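Local coordinates for thiamine-phosphate synthase (Pyrococcus furiosus, PDB 1XI3), which probably condenses a thiazole phosphate with a hydroxymethylpyrimidine diphosphate, using magnesium, to form thiamine phosphate and release diphosphate, at residues I111-Y116 against D130-G135; N10-L15 against G183-A188; Y116-A121 against R155-S160. All coordinates share one frame; numbering follows the deposited sequence.

The three contacts sample a TIM barrel, a closed parallel sheet of eight strands wrapped by helices. Contact 1 pairs neighbouring strands 110-115 and 131-135. Contact 3, its centre about 10 Å away, packs the helices that follow those strands, 118-127 and 150-160; the two contacts share Y116, and their segments alternate along the chain. Contact 2, its centre about 12 Å from that of contact 1 and about 16 Å from that of contact 3, ties the N-terminal helix 11-14 to the segment leading into the last strand, 186-189, enclosing both others in sequence. Strand pairing, helix packing and closure of the first strand on the last build one barrel whose predicted pyrimidine site includes S114 of contact 1.

Contact 1: residues I111-Y116 against D130-G135; sequences IGASVY and DYLGAG
The ring of Y131 lays one face over G112, whose CA sits 3.3 Å above the ring plane, offset toward the rim, in a CH-pi contact, and F74 packs edge-to-face with the same ring. A chi1 of 71° puts CG between the backbone N and the carbonyl carbon, and the ring beyond it lies over G112 of the neighbouring strand; a side chain on G112 would collide with it, which is consistent with a glycine there. An alanine in place of Y131 would probably leave G112 without its aromatic cover and Y18 without the hydroxyl it bonds. The backbones run parallel in register, G112 beside Y131 through V115 beside A134. A113 N donates to Y131 O at 3.0 Å, and G133 N to A113 O at 2.8 Å. I111 O takes two donors, D130 N at 2.7 Å and the longer Y131 N, while D130 OD1 turns its anti lone pair to I111 N at 2.8 Å, almost straight at 174°. On the other face of the sheet from Y131, L132 CD2 meets A113 CB at 4.1 Å, and V115 CG2 touches A134 CB. S114, a predicted pyrimidine-site residue, bonds through OG to Q91. This pair is the strand-strand part of a beta-alpha-beta unit: helix 118-127 covers the face carrying A113, V115 and L132, and strands 89-92 and 165-168 flank it.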
loop_
_atom_site.group_PDB
_atom_site.type_symbol
_atom_site.label_atom_id
_atom_site.label_comp_id
_atom_site.label_asym_id
_atom_site.label_seq_id
_atom_site.Cartn_x
_atom_site.Cartn_y
_atom_site.Cartn_z
ATOM N N ILE A 111 11.717 7.414 -9.001
ATOM C CA ILE A 111 11.949 7.094 -7.604
ATOM C C ILE A 111 12.661 8.246 -6.889
ATOM O O ILE A 111 13.794 8.608 -7.217
ATOM C CB ILE A 111 12.815 5.844 -7.455
ATOM C CG1 ILE A 111 12.204 4.638 -8.195
ATOM C CG2 ILE A 111 13.071 5.543 -5.954
ATOM C CD1 ILE A 111 10.867 4.175 -7.798
ATOM N N GLY A 112 11.996 8.810 -5.899
ATOM C CA GLY A 112 12.632 9.722 -4.996
ATOM C C GLY A 112 12.987 8.959 -3.737
ATOM O O GLY A 112 12.198 8.136 -3.281
ATOM N N ALA A 113 14.145 9.277 -3.165
ATOM C CA ALA A 113 14.591 8.679 -1.913
ATOM C C ALA A 113 14.720 9.717 -0.806
ATOM O O ALA A 113 15.429 10.725 -0.980
ATOM C CB ALA A 113 15.922 7.976 -2.149
ATOM N N SER A 114 14.099 9.451 0.350
ATOM C CA SER A 114 14.191 10.310 1.524
ATOM C C SER A 114 15.455 9.905 2.273
ATOM O O SER A 114 15.583 8.737 2.672
ATOM C CB SER A 114 12.979 10.166 2.442
ATOM O OG SER A 114 11.778 10.637 1.837
ATOM N N VAL A 115 16.383 10.831 2.409
ATOM C CA VAL A 115 17.725 10.521 2.967
ATOM C C VAL A 115 18.052 11.530 4.051
ATOM O O VAL A 115 17.730 12.706 3.942
ATOM C CB VAL A 115 18.806 10.488 1.902
ATOM C CG1 VAL A 115 18.473 9.411 0.840
ATOM C CG2 VAL A 115 19.028 11.854 1.277
ATOM N N TYR A 116 18.732 11.055 5.098
ATOM C CA TYR A 116 18.962 11.852 6.309
ATOM C C TYR A 116 20.453 11.867 6.730
ATOM O O TYR A 116 20.805 12.251 7.905
ATOM C CB TYR A 116 18.120 11.294 7.438
ATOM C CG TYR A 116 16.617 11.264 7.159
ATOM C CD1 TYR A 116 15.799 12.324 7.552
ATOM C CD2 TYR A 116 16.035 10.192 6.483
ATOM C CE1 TYR A 116 14.455 12.318 7.298
ATOM C CE2 TYR A 116 14.662 10.174 6.226
ATOM C CZ TYR A 116 13.889 11.252 6.633
ATOM O OH TYR A 116 12.516 11.287 6.405
ATOM N N ASP A 130 16.146 8.296 -8.579
ATOM C CA ASP A 130 16.189 9.368 -9.568
ATOM C C ASP A 130 16.428 10.744 -8.979
ATOM O O ASP A 130 17.022 11.599 -9.630
ATOM C CB ASP A 130 14.876 9.354 -10.372
ATOM C CG ASP A 130 14.728 8.085 -11.163
ATOM O OD1 ASP A 130 13.823 7.282 -10.900
ATOM O OD2 ASP A 130 15.573 7.869 -12.066
ATOM N N TYR A 131 15.955 10.972 -7.755
ATOM C CA TYR A 131 16.283 12.182 -7.021
ATOM C C TYR A 131 16.259 11.883 -5.552
ATOM O O TYR A 131 15.801 10.824 -5.123
ATOM C CB TYR A 131 15.327 13.365 -7.356
ATOM C CG TYR A 131 13.923 13.194 -6.813
ATOM C CD1 TYR A 131 12.947 12.450 -7.515
ATOM C CD2 TYR A 131 13.565 13.727 -5.584
ATOM C CE1 TYR A 131 11.657 12.273 -6.995
ATOM C CE2 TYR A 131 12.283 13.548 -5.062
ATOM C CZ TYR A 131 11.338 12.805 -5.760
ATOM O OH TYR A 131 10.093 12.628 -5.190
ATOM N N LEU A 132 16.801 12.827 -4.797
ATOM C CA LEU A 132 16.864 12.717 -3.346
ATOM C C LEU A 132 16.031 13.797 -2.723
ATOM O O LEU A 132 16.052 14.959 -3.154
ATOM C CB LEU A 132 18.304 12.905 -2.815
ATOM C CG LEU A 132 19.338 11.953 -3.379
ATOM C CD1 LEU A 132 20.686 12.219 -2.696
ATOM C CD2 LEU A 132 18.926 10.529 -3.171
ATOM N N GLY A 133 15.317 13.417 -1.661
ATOM C CA GLY A 133 14.761 14.359 -0.699
ATOM C C GLY A 133 15.705 14.368 0.506
ATOM O O GLY A 133 15.628 13.483 1.324
ATOM N N ALA A 134 16.553 15.389 0.589
ATOM C CA ALA A 134 17.609 15.459 1.649
ATOM C C ALA A 134 17.157 16.363 2.757
ATOM O O ALA A 134 16.863 17.541 2.541
ATOM C CB ALA A 134 18.923 15.941 1.063
ATOM N N GLY A 135 17.037 15.819 3.980
ATOM C CA GLY A 135 16.622 16.610 5.106
ATOM C C GLY A 135 16.839 15.856 6.419
ATOM O O GLY A 135 17.463 14.827 6.416
#

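Contact 2: residues N10-L15 against G183-A188; sequences NLRNKL and GVDGIA
One water binds R12 O and D185 O, donating to each at 2.7 Å, joining the N-terminal helix to the residue leading into the last strand. The side chains form a salt bridge: R12 NH2 donates to D185 OD2 at 3.0 Å, with an N-H...O angle of 164°. The oxygen lies in the guanidinium plane at its edge, yet the donor reaches it from above the carboxylate plane, and the two planes are turned 70° apart. R12 crosses D185 obliquely. Its CG, anti to the backbone N (chi1 -171°), lies 3.2 Å from OD2, as does CD, and the chain bends at chi3 before the guanidinium. Both charged groups have further partners, R12 NH1 on K162 O and D185 OD1 on V165 N. In this TIM barrel, strand 186-189 is the eighth and closes the sheet against the first, 17-20; the contact lies where the chain enters both. I187 makes backbone hydrogen bonds with K16 and Y18. Just before the first strand, L15 O accepts a CA-H...O contact from G186 CA at 3.4 Å. A side chain on G186 would run into that carbonyl, which is consistent with a glycine, while L15 packs on P164 and V166.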
loop_
_atom_site.group_PDB
_atom_site.type_symbol
_atom_site.label_atom_id
_atom_site.label_comp_id
_atom_site.label_asym_id
_atom_site.label_seq_id
_atom_site.Cartn_x
_atom_site.Cartn_y
_atom_site.Cartn_z
ATOM N N ASN A 10 15.130 18.283 -16.762
ATOM C CA ASN A 10 13.788 17.651 -17.048
ATOM C C ASN A 10 13.034 17.443 -15.724
ATOM O O ASN A 10 12.255 18.289 -15.250
ATOM C CB ASN A 10 13.966 16.268 -17.718
ATOM C CG ASN A 10 14.313 16.332 -19.199
ATOM O OD1 ASN A 10 13.908 17.254 -19.929
ATOM N ND2 ASN A 10 15.038 15.304 -19.664
ATOM N N LEU A 11 13.256 16.278 -15.139
ATOM C CA LEU A 11 12.966 16.075 -13.732
ATOM C C LEU A 11 13.623 17.195 -12.925
ATOM O O LEU A 11 13.025 17.779 -12.049
ATOM C CB LEU A 11 13.546 14.722 -13.322
ATOM C CG LEU A 11 13.494 14.362 -11.862
ATOM C CD1 LEU A 11 12.045 14.417 -11.370
ATOM C CD2 LEU A 11 14.105 13.018 -11.681
ATOM N N ARG A 12 14.880 17.488 -13.215
ATOM C CA ARG A 12 15.613 18.464 -12.403
ATOM C C ARG A 12 14.917 19.824 -12.367
ATOM O O ARG A 12 14.779 20.441 -11.312
ATOM C CB ARG A 12 17.085 18.551 -12.865
ATOM C CG ARG A 12 17.985 19.351 -11.968
ATOM C CD ARG A 12 19.422 19.402 -12.516
ATOM N NE ARG A 12 20.106 18.097 -12.577
ATOM C CZ ARG A 12 20.880 17.574 -11.623
ATOM N NH1 ARG A 12 21.467 16.399 -11.815
ATOM N NH2 ARG A 12 21.096 18.213 -10.487
ATOM N N ASN A 13 14.405 20.285 -13.511
ATOM C CA ASN A 13 13.710 21.559 -13.525
ATOM C C ASN A 13 12.348 21.511 -12.878
ATOM O O ASN A 13 11.932 22.467 -12.237
ATOM C CB ASN A 13 13.616 22.085 -14.944
ATOM C CG ASN A 13 14.986 22.394 -15.521
ATOM O OD1 ASN A 13 15.847 22.984 -14.842
ATOM N ND2 ASN A 13 15.208 21.987 -16.770
ATOM N N LYS A 14 11.655 20.388 -12.992
ATOM C CA LYS A 14 10.333 20.299 -12.379
ATOM C C LYS A 14 10.331 20.024 -10.867
ATOM O O LYS A 14 9.283 20.102 -10.231
ATOM C CB LYS A 14 9.483 19.234 -13.087
ATOM C CG LYS A 14 9.156 19.572 -14.543
ATOM N N LEU A 15 11.512 19.777 -10.277
ATOM C CA LEU A 15 11.620 19.600 -8.804
ATOM C C LEU A 15 11.799 20.912 -8.048
ATOM O O LEU A 15 11.922 20.943 -6.807
ATOM C CB LEU A 15 12.768 18.643 -8.466
ATOM C CG LEU A 15 12.596 17.160 -8.878
ATOM C CD1 LEU A 15 13.886 16.405 -8.592
ATOM C CD2 LEU A 15 11.447 16.520 -8.172
ATOM N N GLY A 183 22.996 24.723 -3.421
ATOM C CA GLY A 183 23.150 24.113 -4.713
ATOM C C GLY A 183 22.122 23.054 -5.066
ATOM O O GLY A 183 22.239 22.365 -6.093
ATOM N N VAL A 184 21.107 22.938 -4.207
ATOM C CA VAL A 184 19.975 22.055 -4.476
ATOM C C VAL A 184 19.216 22.471 -5.740
ATOM O O VAL A 184 19.307 23.610 -6.200
ATOM C CB VAL A 184 18.984 21.988 -3.267
ATOM C CG1 VAL A 184 19.687 21.260 -2.071
ATOM C CG2 VAL A 184 18.483 23.346 -2.875
ATOM N N ASP A 185 18.512 21.510 -6.306
ATOM C CA ASP A 185 17.680 21.737 -7.475
ATOM C C ASP A 185 16.286 22.260 -7.134
ATOM O O ASP A 185 15.563 22.698 -8.005
ATOM C CB ASP A 185 17.627 20.457 -8.263
ATOM C CG ASP A 185 19.018 19.990 -8.647
ATOM O OD1 ASP A 185 19.604 19.090 -7.974
ATOM O OD2 ASP A 185 19.586 20.640 -9.557
ATOM N N GLY A 186 15.897 22.170 -5.858
ATOM C CA GLY A 186 14.592 22.552 -5.440
ATOM C C GLY A 186 14.416 22.495 -3.953
ATOM O O GLY A 186 15.280 21.989 -3.220
ATOM N N ILE A 187 13.281 23.018 -3.510
ATOM C CA ILE A 187 12.865 22.940 -2.115
ATOM C C ILE A 187 11.500 22.290 -2.002
ATOM O O ILE A 187 10.618 22.517 -2.817
ATOM C CB ILE A 187 12.881 24.303 -1.422
ATOM C CG1 ILE A 187 11.983 25.313 -2.176
ATOM C CG2 ILE A 187 14.301 24.804 -1.353
ATOM C CD1 ILE A 187 11.711 26.611 -1.419
ATOM N N ALA A 188 11.367 21.435 -0.977
ATOM C CA ALA A 188 10.137 20.788 -0.639
ATOM C C ALA A 188 9.579 21.422 0.623
ATOM O O ALA A 188 10.299 21.587 1.607
ATOM C CB ALA A 188 10.337 19.289 -0.445
HETATM O O HOH W 1 15.861 22.866 -10.648
#

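Contact 3: residues Y116-A121 against R155-S160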
loop_
_atom_site.group_PDB
_atom_site.type_symbol
_atom_site.label_atom_id
_atom_site.label_comp_id
_atom_site.label_asym_id
_atom_site.label_seq_id
_atom_site.Cartn_x
_atom_site.Cartn_y
_atom_site.Cartn_z
ATOM N N TYR A 116 18.732 11.055 5.098
ATOM C CA TYR A 116 18.962 11.852 6.309
ATOM C C TYR A 116 20.453 11.867 6.730
ATOM O O TYR A 116 20.805 12.251 7.905
ATOM C CB TYR A 116 18.120 11.294 7.438
ATOM C CG TYR A 116 16.617 11.264 7.159
ATOM C CD1 TYR A 116 15.799 12.324 7.552
ATOM C CD2 TYR A 116 16.035 10.192 6.483
ATOM C CE1 TYR A 116 14.455 12.318 7.298
ATOM C CE2 TYR A 116 14.662 10.174 6.226
ATOM C CZ TYR A 116 13.889 11.252 6.633
ATOM O OH TYR A 116 12.516 11.287 6.405
ATOM N N SER A 117 21.310 11.514 5.772
ATOM C CA SER A 117 22.783 11.462 5.961
ATOM C C SER A 117 23.452 11.324 4.642
ATOM O O SER A 117 22.844 10.847 3.661
ATOM C CB SER A 117 23.168 10.266 6.854
ATOM O OG SER A 117 22.985 9.023 6.193
ATOM N N LEU A 118 24.740 11.650 4.603
ATOM C CA LEU A 118 25.552 11.408 3.433
ATOM C C LEU A 118 25.564 9.935 2.991
ATOM O O LEU A 118 25.407 9.638 1.802
ATOM C CB LEU A 118 26.990 11.897 3.699
ATOM C CG LEU A 118 27.971 11.733 2.570
ATOM C CD1 LEU A 118 27.488 12.444 1.296
ATOM C CD2 LEU A 118 29.341 12.258 3.015
ATOM N N GLU A 119 25.762 9.008 3.942
ATOM C CA GLU A 119 25.757 7.587 3.622
ATOM C C GLU A 119 24.445 7.175 2.947
ATOM O O GLU A 119 24.455 6.430 1.964
ATOM C CB GLU A 119 25.983 6.738 4.887
ATOM C CG GLU A 119 25.912 5.209 4.631
ATOM C CD GLU A 119 26.722 4.744 3.413
ATOM O OE1 GLU A 119 27.773 5.378 3.087
ATOM O OE2 GLU A 119 26.306 3.731 2.787
ATOM N N GLU A 120 23.328 7.645 3.516
ATOM C CA GLU A 120 22.006 7.339 2.963
ATOM C C GLU A 120 21.874 7.904 1.551
ATOM O O GLU A 120 21.373 7.222 0.653
ATOM C CB GLU A 120 20.892 7.834 3.877
ATOM C CG GLU A 120 20.710 6.964 5.148
ATOM C CD GLU A 120 19.509 7.303 5.995
ATOM O OE1 GLU A 120 19.348 6.653 7.073
ATOM O OE2 GLU A 120 18.703 8.189 5.647
ATOM N N ALA A 121 22.356 9.123 1.357
ATOM C CA ALA A 121 22.367 9.764 0.014
ATOM C C ALA A 121 23.123 8.949 -1.033
ATOM O O ALA A 121 22.625 8.646 -2.116
ATOM C CB ALA A 121 22.935 11.191 0.117
ATOM N N ARG A 155 24.630 20.749 1.963
ATOM C CA ARG A 155 25.672 21.073 0.968
ATOM C C ARG A 155 26.567 19.898 0.650
ATOM O O ARG A 155 26.915 19.646 -0.497
ATOM C CB ARG A 155 26.505 22.277 1.462
ATOM C CG ARG A 155 27.653 22.693 0.604
ATOM C CD ARG A 155 27.259 23.136 -0.793
ATOM N NE ARG A 155 28.434 23.238 -1.668
ATOM C CZ ARG A 155 28.378 23.412 -2.984
ATOM N NH1 ARG A 155 27.204 23.532 -3.618
ATOM N NH2 ARG A 155 29.504 23.469 -3.688
ATOM N N LYS A 156 26.941 19.133 1.671
ATOM C CA LYS A 156 27.796 18.011 1.439
ATOM C C LYS A 156 27.136 16.977 0.557
ATOM O O LYS A 156 27.776 16.399 -0.302
ATOM C CB LYS A 156 28.230 17.410 2.777
ATOM C CG LYS A 156 29.209 16.262 2.653
ATOM C CD LYS A 156 30.598 16.643 2.209
ATOM C CE LYS A 156 31.521 15.403 2.275
ATOM N NZ LYS A 156 32.757 15.564 1.479
ATOM N N ILE A 157 25.830 16.775 0.743
ATOM C CA ILE A 157 25.109 15.836 -0.092
ATOM C C ILE A 157 25.142 16.359 -1.566
ATOM O O ILE A 157 25.424 15.613 -2.480
ATOM C CB ILE A 157 23.687 15.572 0.448
ATOM C CG1 ILE A 157 23.772 14.612 1.660
ATOM C CG2 ILE A 157 22.807 14.913 -0.618
ATOM C CD1 ILE A 157 22.586 14.682 2.598
ATOM N N VAL A 158 24.833 17.634 -1.728
ATOM C CA VAL A 158 24.796 18.276 -3.052
ATOM C C VAL A 158 26.137 18.087 -3.762
ATOM O O VAL A 158 26.195 17.734 -4.945
ATOM C CB VAL A 158 24.452 19.761 -2.944
ATOM C CG1 VAL A 158 24.714 20.476 -4.290
ATOM C CG2 VAL A 158 22.995 19.964 -2.487
ATOM N N GLU A 159 27.227 18.263 -3.011
ATOM C CA GLU A 159 28.569 18.095 -3.579
ATOM C C GLU A 159 28.919 16.649 -3.943
ATOM O O GLU A 159 29.780 16.418 -4.804
ATOM C CB GLU A 159 29.610 18.596 -2.583
ATOM C CG GLU A 159 29.561 20.068 -2.313
ATOM C CD GLU A 159 30.517 20.492 -1.189
ATOM O OE1 GLU A 159 30.519 21.701 -0.836
ATOM O OE2 GLU A 159 31.242 19.618 -0.648
ATOM N N SER A 160 28.265 15.684 -3.289
ATOM C CA SER A 160 28.661 14.297 -3.343
ATOM C C SER A 160 27.878 13.426 -4.290
ATOM O O SER A 160 28.311 12.305 -4.583
ATOM C CB SER A 160 28.594 13.689 -1.939
ATOM O OG SER A 160 29.350 14.460 -1.009
#
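L118 holds CG anti to its backbone N (chi1 -179°), and with chi2 at 57° its two methyls reach helix 150-160; I157 has CG1 beside its own backbone N and CG2 anti to it (chi1 -77°), an arrangement in which both branches meet A121. The two methyls of L118 divide their partners. CD1 rests on S160, 3.6 Å from both CB and OG, while CD2 lies against the aliphatic part of K156, 3.9 Å from CE. K156 CG lies close to the same methyl. Deeper in, A121 CB meets I157 CG1 and CG2, each at 3.8 Å, and I157 CD1 ends near the carbonyl of S117. These are neighbouring helices of the TIM barrel, 118-127 and 150-160, packed against each other, largely through apolar groups, on the outer side of the strands they follow; A121 and I157 both also rest on L132. The first turn of helix 118-127 is fixed by S117 at the N-cap, whose OG accepts from E120 N at 3.0 Å. E120 in turn takes Y116 N on OE2 and pairs with R147 through OE1. On the other helix, the S160 hydroxyl donates to K156 O at 2.6 Å, a bond that occupies OG even as the atom lies against the leucine methyl.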